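Local coordinates for predicted acetamidase/formamidase (Thermoanaerobacter tengcongensis, PDB 3TKK), which is predicted to hydrolyse carbon-nitrogen bonds in linear amides such as acetamide and formamide, and binds zinc and calcium ions, at residues F16-K21 against P141-I146; S268-A273 against S288-I293. One frame throughout, in Å; residues are numbered along the deposited sequence.

Contact 1: F16-K21 against P141-I146; sequences FSKENK and PKEGSI
An antiparallel beta bridge pairs F16, at the end of strand 15-16, with I146, at the start of strand 146-147, where the loops that follow strands 15-16 and 133-138 meet. As a hydrogen-bonded pair, the two residues exchange both backbone bonds. I146 N gives a nearly straight one to F16 O (3.0 Å, 171° at the hydrogen). F16 N reaches I146 O at 2.8 Å, but from above the carbonyl plane, 42° out of it. F16 O also receives a CA-H...O contact from S145 CA. P141 brings CD to 3.4 Å from that same F16 O and to 3.8 Å from F16 CB, and its compact, buried apolar ring suits a place beside F16 CB. The aromatic ring of F16 leads inward and meets H154, as befits a large apolar side chain, and I146 O lies at its edge, near the ring plane.

Past the bridge, S17 to N20 form a type I turn. S17 OG, anti to its own backbone N, accepts from E19 N at 3.1 Å, an ST turn for which a short hydroxyl side chain is well suited. K18 then spans the two loops. Its chain bends at the last torsion (chi4 91°), which places NZ 2.7 Å from E19 OE2. The salt bridge from K18 NZ to E143 OE1 is longer, 3.4 Å, and K18 CE comes closer to that oxygen than NZ does. The long, positive lysine would probably still ease the repulsion between the two carboxylates. Between the two loops a water accepts from K18 N and donates to P141 O, linking backbone groups that do not bond directly. The F16 side chain is about 7 Å from that of N157, a calcium ligand. The whole is a short bridge running into an ST-turn-stabilised type I turn, with a surface salt-bridge network at its tip.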
loop_
_atom_site.group_PDB
_atom_site.type_symbol
_atom_site.label_atom_id
_atom_site.label_comp_id
_atom_site.label_asym_id
_atom_site.label_seq_id
_atom_site.Cartn_x
_atom_site.Cartn_y
_atom_site.Cartn_z
ATOM N N PHE A 16 -13.440 23.264 -3.705
ATOM C CA PHE A 16 -12.179 24.086 -3.919
ATOM C C PHE A 16 -12.386 24.863 -5.196
ATOM O O PHE A 16 -12.699 24.251 -6.244
ATOM C CB PHE A 16 -10.931 23.200 -3.979
ATOM C CG PHE A 16 -10.545 22.667 -2.650
ATOM C CD1 PHE A 16 -11.260 21.645 -2.041
ATOM C CD2 PHE A 16 -9.466 23.247 -1.942
ATOM C CE1 PHE A 16 -10.852 21.171 -0.703
ATOM C CE2 PHE A 16 -9.065 22.809 -0.658
ATOM C CZ PHE A 16 -9.807 21.791 -0.030
ATOM N N SER A 17 -12.333 26.196 -5.127
ATOM C CA SER A 17 -12.690 26.933 -6.346
ATOM C C SER A 17 -11.903 28.218 -6.311
ATOM O O SER A 17 -11.723 28.819 -5.244
ATOM C CB SER A 17 -14.206 27.247 -6.405
ATOM O OG SER A 17 -14.412 28.246 -7.436
ATOM N N LYS A 18 -11.439 28.646 -7.469
ATOM C CA LYS A 18 -10.672 29.901 -7.555
ATOM C C LYS A 18 -11.544 31.093 -7.212
ATOM O O LYS A 18 -11.019 32.192 -6.971
ATOM C CB LYS A 18 -10.147 30.136 -8.972
ATOM C CG LYS A 18 -11.243 30.297 -10.020
ATOM C CD LYS A 18 -10.592 30.678 -11.342
ATOM C CE LYS A 18 -11.436 30.199 -12.470
ATOM N NZ LYS A 18 -12.443 31.367 -12.832
ATOM N N GLU A 19 -12.863 30.868 -7.218
ATOM C CA GLU A 19 -13.883 31.927 -7.019
ATOM C C GLU A 19 -14.178 32.215 -5.538
ATOM O O GLU A 19 -14.782 33.241 -5.235
ATOM C CB GLU A 19 -15.190 31.565 -7.699
ATOM C CG GLU A 19 -15.003 31.342 -9.226
ATOM C CD GLU A 19 -14.546 32.640 -9.906
ATOM O OE1 GLU A 19 -15.100 33.698 -9.579
ATOM O OE2 GLU A 19 -13.642 32.634 -10.771
ATOM N N ASN A 20 -13.824 31.306 -4.637
ATOM C CA ASN A 20 -14.143 31.489 -3.192
ATOM C C ASN A 20 -13.231 32.628 -2.646
ATOM O O ASN A 20 -11.994 32.568 -2.768
ATOM C CB ASN A 20 -13.912 30.192 -2.377
ATOM C CG ASN A 20 -14.925 29.041 -2.748
ATOM O OD1 ASN A 20 -16.094 29.326 -2.981
ATOM N ND2 ASN A 20 -14.476 27.758 -2.711
ATOM N N LYS A 21 -13.816 33.623 -2.023
ATOM C CA LYS A 21 -13.027 34.697 -1.466
ATOM C C LYS A 21 -12.233 34.248 -0.241
ATOM O O LYS A 21 -12.756 33.531 0.596
ATOM C CB LYS A 21 -13.971 35.789 -0.948
ATOM C CG LYS A 21 -14.778 36.471 -2.004
ATOM C CD LYS A 21 -13.963 37.457 -2.768
ATOM C CE LYS A 21 -13.688 36.927 -4.162
ATOM N NZ LYS A 21 -14.026 38.012 -5.166
ATOM N N PRO A 141 -8.101 24.624 -7.666
ATOM C CA PRO A 141 -7.737 24.220 -8.987
ATOM C C PRO A 141 -7.648 25.376 -9.967
ATOM O O PRO A 141 -8.200 26.482 -9.740
ATOM C CB PRO A 141 -8.895 23.280 -9.446
ATOM C CG PRO A 141 -9.903 23.181 -8.312
ATOM C CD PRO A 141 -9.504 24.325 -7.299
ATOM N N LYS A 142 -6.997 25.108 -11.095
ATOM C CA LYS A 142 -6.828 26.124 -12.136
ATOM C C LYS A 142 -8.186 26.605 -12.598
ATOM O O LYS A 142 -8.461 27.767 -12.627
ATOM C CB LYS A 142 -6.035 25.516 -13.292
ATOM C CG LYS A 142 -5.352 26.540 -14.227
ATOM C CD LYS A 142 -4.446 25.688 -15.176
ATOM C CE LYS A 142 -4.746 25.895 -16.691
ATOM N NZ LYS A 142 -4.411 24.571 -17.357
ATOM N N GLU A 143 -9.105 25.717 -12.871
ATOM C CA GLU A 143 -10.341 26.219 -13.480
ATOM C C GLU A 143 -11.642 25.841 -12.740
ATOM O O GLU A 143 -12.035 26.543 -11.796
ATOM C CB GLU A 143 -10.367 25.868 -14.979
ATOM C CG GLU A 143 -11.467 26.642 -15.810
ATOM C CD GLU A 143 -11.555 28.157 -15.458
ATOM O OE1 GLU A 143 -12.568 28.613 -14.840
ATOM O OE2 GLU A 143 -10.600 28.900 -15.796
ATOM N N GLY A 144 -12.338 24.781 -13.179
ATOM C CA GLY A 144 -13.702 24.513 -12.660
ATOM C C GLY A 144 -13.599 24.117 -11.180
ATOM O O GLY A 144 -12.653 23.389 -10.771
ATOM N N SER A 145 -14.573 24.584 -10.403
ATOM C CA SER A 145 -14.851 24.116 -9.070
ATOM C C SER A 145 -14.793 22.567 -8.866
ATOM O O SER A 145 -15.311 21.778 -9.694
ATOM C CB SER A 145 -16.244 24.630 -8.660
ATOM O OG SER A 145 -16.537 24.180 -7.345
ATOM N N ILE A 146 -14.179 22.150 -7.761
ATOM C CA ILE A 146 -14.159 20.749 -7.409
ATOM C C ILE A 146 -14.622 20.503 -5.981
ATOM O O ILE A 146 -13.983 20.846 -5.032
ATOM C CB ILE A 146 -12.791 20.073 -7.733
ATOM C CG1 ILE A 146 -12.520 20.174 -9.259
ATOM C CG2 ILE A 146 -12.792 18.557 -7.291
ATOM C CD1 ILE A 146 -11.054 19.757 -9.742
HETATM O O HOH W 1 -10.790 26.898 -9.655
#

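Contact 2: S268-A273 against S288-I293; sequences SITGNA and SLPNWI
I293, which meets T270 across the contact, lays CG1 over the centre of one face of the W292 indole, 4.2 Å above its plane. The pyrrolidine ring of P290 instead leads with CD, 3.4 Å from T270 O, with CG farther off beside T270 OG1.

In T270, OG1 is anti to the backbone N (chi1 -157°), which puts CG2 on the side of L289 and I293. CG2 packs 3.7 Å from L289 CD2, the two side chains crossing at about a right angle, and meets I293 CD1 tip to tip at 3.9 Å. An alanine here removes CG2 and OG1 and would probably leave a gap beside L289 CD2 and I293 CD1, freeing those branches to shift.

G271 is the first residue beyond helix 260-270 and passes close to L289 CD2, where a CB would be tight. Its CA makes a CA-H...O contact with S288 O at 3.3 Å. N272 N donates to that oxygen too, and S288 N returns a bond to N272 O, 2.9 Å each. On the face shared by N272 and S288, a water joins N272 ND2 to S288 OG, while N272 OD1 accepts from D191 N of the second subunit.

P290 sits at the N-cap position of helix 291-296, where the helix makes no use of the residue's own N-H. L289 packs on helices 237-255 and 260-270, and S288 lies against strand 227-234, next to its own strand in the sheet.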
loop_
_atom_site.group_PDB
_atom_site.type_symbol
_atom_site.label_atom_id
_atom_site.label_comp_id
_atom_site.label_asym_id
_atom_site.label_seq_id
_atom_site.Cartn_x
_atom_site.Cartn_y
_atom_site.Cartn_z
ATOM N N SER A 268 11.821 0.162 -8.443
ATOM C CA SER A 268 11.293 -1.160 -8.304
ATOM C C SER A 268 11.756 -1.801 -6.996
ATOM O O SER A 268 11.057 -2.752 -6.499
ATOM C CB SER A 268 11.769 -2.077 -9.451
ATOM O OG SER A 268 10.756 -3.005 -9.900
ATOM N N ILE A 269 12.933 -1.420 -6.506
ATOM C CA ILE A 269 13.507 -2.106 -5.350
ATOM C C ILE A 269 13.488 -1.357 -4.033
ATOM O O ILE A 269 13.683 -1.990 -2.915
ATOM C CB ILE A 269 14.972 -2.590 -5.600
ATOM C CG1 ILE A 269 15.953 -1.428 -5.733
ATOM C CG2 ILE A 269 15.009 -3.551 -6.804
ATOM C CD1 ILE A 269 17.484 -1.925 -5.800
ATOM N N THR A 270 13.323 -0.029 -4.137
ATOM C CA THR A 270 13.327 0.749 -2.970
ATOM C C THR A 270 12.182 1.704 -2.823
ATOM O O THR A 270 12.041 2.345 -1.769
ATOM C CB THR A 270 14.705 1.416 -2.827
ATOM O OG1 THR A 270 14.903 1.739 -1.440
ATOM C CG2 THR A 270 14.771 2.629 -3.685
ATOM N N GLY A 271 11.283 1.760 -3.810
ATOM C CA GLY A 271 10.093 2.536 -3.657
ATOM C C GLY A 271 8.851 1.653 -3.467
ATOM O O GLY A 271 8.819 0.495 -3.913
ATOM N N ASN A 272 7.808 2.214 -2.842
ATOM C CA ASN A 272 6.650 1.423 -2.382
ATOM C C ASN A 272 5.408 2.070 -2.906
ATOM O O ASN A 272 5.084 3.243 -2.514
ATOM C CB ASN A 272 6.610 1.371 -0.808
ATOM C CG ASN A 272 7.732 0.567 -0.234
ATOM O OD1 ASN A 272 7.862 -0.590 -0.534
ATOM N ND2 ASN A 272 8.534 1.162 0.660
ATOM N N ALA A 273 4.733 1.408 -3.825
ATOM C CA ALA A 273 3.444 1.918 -4.238
ATOM C C ALA A 273 2.463 1.621 -3.089
ATOM O O ALA A 273 2.486 0.517 -2.603
ATOM C CB ALA A 273 3.050 1.183 -5.472
ATOM N N SER A 288 6.133 5.975 -2.547
ATOM C CA SER A 288 6.900 6.497 -1.444
ATOM C C SER A 288 8.326 6.015 -1.590
ATOM O O SER A 288 8.533 4.802 -1.765
ATOM C CB SER A 288 6.304 5.812 -0.233
ATOM O OG SER A 288 6.893 6.162 0.952
ATOM N N LEU A 289 9.325 6.903 -1.354
ATOM C CA LEU A 289 10.758 6.570 -1.255
ATOM C C LEU A 289 11.323 7.041 0.098
ATOM O O LEU A 289 10.860 8.001 0.659
ATOM C CB LEU A 289 11.552 7.236 -2.373
ATOM C CG LEU A 289 11.310 6.569 -3.721
ATOM C CD1 LEU A 289 11.496 7.575 -4.913
ATOM C CD2 LEU A 289 12.290 5.333 -3.826
ATOM N N PRO A 290 12.303 6.343 0.619
ATOM C CA PRO A 290 12.997 6.809 1.796
ATOM C C PRO A 290 13.623 8.163 1.535
ATOM O O PRO A 290 14.282 8.360 0.556
ATOM C CB PRO A 290 14.117 5.744 2.009
ATOM C CG PRO A 290 13.628 4.531 1.347
ATOM C CD PRO A 290 12.903 5.123 0.065
ATOM N N ASN A 291 13.532 9.098 2.480
ATOM C CA ASN A 291 14.193 10.400 2.298
ATOM C C ASN A 291 15.688 10.333 2.009
ATOM O O ASN A 291 16.222 11.173 1.296
ATOM C CB ASN A 291 13.960 11.301 3.501
ATOM C CG ASN A 291 12.514 11.648 3.670
ATOM O OD1 ASN A 291 11.697 11.634 2.691
ATOM N ND2 ASN A 291 12.175 12.071 4.844
ATOM N N TRP A 292 16.416 9.356 2.540
ATOM C CA TRP A 292 17.887 9.487 2.363
ATOM C C TRP A 292 18.294 9.185 0.889
ATOM O O TRP A 292 19.341 9.615 0.383
ATOM C CB TRP A 292 18.640 8.593 3.348
ATOM C CG TRP A 292 18.427 7.142 3.102
ATOM C CD1 TRP A 292 17.373 6.386 3.501
ATOM C CD2 TRP A 292 19.319 6.256 2.392
ATOM N NE1 TRP A 292 17.518 5.098 3.023
ATOM C CE2 TRP A 292 18.732 4.993 2.386
ATOM C CE3 TRP A 292 20.565 6.427 1.763
ATOM C CZ2 TRP A 292 19.342 3.898 1.796
ATOM C CZ3 TRP A 292 21.174 5.336 1.182
ATOM C CH2 TRP A 292 20.542 4.090 1.174
ATOM N N ILE A 293 17.485 8.413 0.193
ATOM C CA ILE A 293 17.692 8.250 -1.251
ATOM C C ILE A 293 17.525 9.573 -1.999
ATOM O O ILE A 293 18.421 10.008 -2.725
ATOM C CB ILE A 293 16.679 7.246 -1.858
ATOM C CG1 ILE A 293 16.621 5.936 -1.073
ATOM C CG2 ILE A 293 17.029 6.944 -3.278
ATOM C CD1 ILE A 293 17.275 4.841 -1.736
HETATM O O HOH W 2 8.305 3.864 1.707
#

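In the fold
From the N terminus, contact 1 comes first: strand 15-16 and the loop after it pair with 141-146 after 119 intervening residues, 56 of them in strands and none in helices. That long loop has closed before contact 2 opens, so the two stand in series and neither nest nor cross. Contact 2 spans just 14 residues, joining the two strands of a hairpin, 272-277 and 283-290, in the nine-stranded sheet, where 272-277 is the outermost strand within this chain, together with the flanking helices 260-270 and 291-296. Contact 1 ties loops beside the curled seven-stranded sheet. The contact centres lie 33 Å apart, with nearest atoms about 23 Å apart.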